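Local structure of CheC-like superfamily protein (Shewanella oneidensis, 3H2D) at residues B[65-70]-B[88-93]. The protein probably acts in chemotaxis signalling as a CheX-type phosphatase that removes the phosphoryl group from the response regulator CheY. Sequence-based numbering, arbitrary orientation.
Sequences KLVLQI and DLVGEI
V90 and I93 of helix 84-107 meet V67 and I70 of helix 64-75, methyl against methyl. At the start of the second segment, D88 makes a salt bridge through OD1 to NZ of K130 of the second subunit, so the same helical turn serves both the interior and the dimer. L89 flanks the contact more loosely, its CD2 about 4.5 Å from I70 CG2.

V90 makes the tightest meeting. Its CG2 lies 3.5 Å from V67 CG2, closer than methyl groups usually settle, and the two side chains cross at about a right angle. V67 presents the branch that lies anti to its backbone N, while V90 uses the one beside its own N. Of these two segments, the CA atoms of V67 and V90 approach most closely, at 8.1 Å. V43, from strand 43-51, touches both valines, and F62 of strand 54-62 meets V67 and I70. The pair illustrates how branched aliphatic side chains about a turn apart pack helix against helix over an antiparallel sheet, the layered architecture of the CheC/CheX family. E92 stands on the exposed side of the helix and begins a Glu-X-X-Asn sequence like that of the CheC and CheX phosphatases.

One turn beyond V90, I93 has CG1 beside its backbone N and CD1 anti to CA (chi2 173°), which carries CD1 to 3.8 Å from I70 CG2, the two side chains crossing at a slant. Helix 8-21 supplies I18 against I70 and L14 against I93.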
loop_
_atom_site.group_PDB
_atom_site.type_symbol
_atom_site.label_atom_id
_atom_site.label_comp_id
_atom_site.label_asym_id
_atom_site.label_seq_id
_atom_site.Cartn_x
_atom_site.Cartn_y
_atom_site.Cartn_z
ATOM N N LYS B 65 7.108 -18.852 2.162
ATOM C CA LYS B 65 8.295 -19.642 2.605
ATOM C C LYS B 65 9.589 -18.773 2.592
ATOM O O LYS B 65 10.467 -18.888 3.472
ATOM C CB LYS B 65 8.457 -20.896 1.742
ATOM C CG LYS B 65 9.529 -21.855 2.217
ATOM C CD LYS B 65 9.810 -22.894 1.147
ATOM C CE LYS B 65 10.882 -23.872 1.538
ATOM N NZ LYS B 65 10.376 -24.858 2.566
ATOM N N LEU B 66 9.662 -17.881 1.616
ATOM C CA LEU B 66 10.782 -16.966 1.500
ATOM C C LEU B 66 10.831 -15.977 2.657
ATOM O O LEU B 66 11.898 -15.834 3.275
ATOM C CB LEU B 66 10.793 -16.249 0.161
ATOM C CG LEU B 66 11.837 -15.136 -0.061
ATOM C CD1 LEU B 66 13.274 -15.568 0.201
ATOM C CD2 LEU B 66 11.701 -14.487 -1.463
ATOM N N VAL B 67 9.719 -15.304 2.954
ATOM C CA VAL B 67 9.742 -14.300 4.024
ATOM C C VAL B 67 10.013 -14.975 5.390
ATOM O O VAL B 67 10.666 -14.393 6.252
ATOM C CB VAL B 67 8.439 -13.483 4.092
ATOM C CG1 VAL B 67 7.348 -14.236 4.758
ATOM C CG2 VAL B 67 8.651 -12.065 4.755
ATOM N N LEU B 68 9.473 -16.177 5.597
ATOM C CA LEU B 68 9.767 -16.920 6.817
ATOM C C LEU B 68 11.237 -17.343 6.939
ATOM O O LEU B 68 11.784 -17.385 8.056
ATOM C CB LEU B 68 8.834 -18.103 6.983
ATOM C CG LEU B 68 7.347 -17.779 7.205
ATOM C CD1 LEU B 68 6.561 -19.083 7.259
ATOM C CD2 LEU B 68 7.159 -16.969 8.519
ATOM N N GLN B 69 11.876 -17.681 5.840
ATOM C CA GLN B 69 13.304 -17.961 5.881
ATOM C C GLN B 69 14.127 -16.701 6.149
ATOM O O GLN B 69 15.160 -16.774 6.823
ATOM C CB GLN B 69 13.808 -18.596 4.589
ATOM C CG GLN B 69 15.241 -19.176 4.692
ATOM C CD GLN B 69 15.388 -20.258 5.730
ATOM O OE1 GLN B 69 14.651 -21.243 5.711
ATOM N NE2 GLN B 69 16.346 -20.094 6.650
ATOM N N ILE B 70 13.719 -15.567 5.560
ATOM C CA ILE B 70 14.325 -14.267 5.824
ATOM C C ILE B 70 14.207 -13.956 7.334
ATOM O O ILE B 70 15.206 -13.564 7.985
ATOM C CB ILE B 70 13.675 -13.131 4.930
ATOM C CG1 ILE B 70 14.042 -13.315 3.454
ATOM C CG2 ILE B 70 14.055 -11.699 5.398
ATOM C CD1 ILE B 70 13.260 -12.387 2.544
ATOM N N ASP B 88 5.701 -6.809 10.950
ATOM C CA ASP B 88 6.649 -5.831 11.481
ATOM C C ASP B 88 8.014 -5.916 10.766
ATOM O O ASP B 88 8.551 -4.907 10.357
ATOM C CB ASP B 88 6.879 -6.066 12.972
ATOM C CG ASP B 88 5.732 -5.632 13.821
ATOM O OD1 ASP B 88 4.787 -4.956 13.357
ATOM O OD2 ASP B 88 5.814 -5.950 15.008
ATOM N N LEU B 89 8.541 -7.118 10.565
ATOM C CA LEU B 89 9.827 -7.246 9.884
ATOM C C LEU B 89 9.746 -6.761 8.431
ATOM O O LEU B 89 10.648 -6.099 7.960
ATOM C CB LEU B 89 10.335 -8.698 9.903
ATOM C CG LEU B 89 11.718 -8.923 9.229
ATOM C CD1 LEU B 89 12.831 -8.138 9.938
ATOM C CD2 LEU B 89 12.054 -10.399 9.242
ATOM N N VAL B 90 8.681 -7.117 7.735
ATOM C CA VAL B 90 8.498 -6.654 6.368
ATOM C C VAL B 90 8.438 -5.122 6.324
ATOM O O VAL B 90 8.986 -4.493 5.399
ATOM C CB VAL B 90 7.268 -7.325 5.717
ATOM C CG1 VAL B 90 6.912 -6.657 4.361
ATOM C CG2 VAL B 90 7.544 -8.856 5.568
ATOM N N GLY B 91 7.789 -4.510 7.306
ATOM C CA GLY B 91 7.751 -3.054 7.427
ATOM C C GLY B 91 9.136 -2.484 7.566
ATOM O O GLY B 91 9.471 -1.505 6.898
ATOM N N GLU B 92 9.960 -3.099 8.406
ATOM C CA GLU B 92 11.343 -2.630 8.603
ATOM C C GLU B 92 12.200 -2.850 7.377
ATOM O O GLU B 92 12.970 -1.979 7.014
ATOM C CB GLU B 92 12.007 -3.271 9.829
ATOM C CG GLU B 92 11.457 -2.760 11.152
ATOM C CD GLU B 92 11.587 -1.215 11.258
ATOM O OE1 GLU B 92 12.630 -0.666 10.832
ATOM O OE2 GLU B 92 10.630 -0.544 11.710
ATOM N N ILE B 93 12.031 -3.972 6.704
ATOM C CA ILE B 93 12.725 -4.191 5.429
ATOM C C ILE B 93 12.321 -3.125 4.434
ATOM O O ILE B 93 13.173 -2.548 3.717
ATOM C CB ILE B 93 12.440 -5.619 4.829
ATOM C CG1 ILE B 93 13.078 -6.683 5.731
ATOM C CG2 ILE B 93 12.944 -5.716 3.389
ATOM C CD1 ILE B 93 12.724 -8.111 5.330
#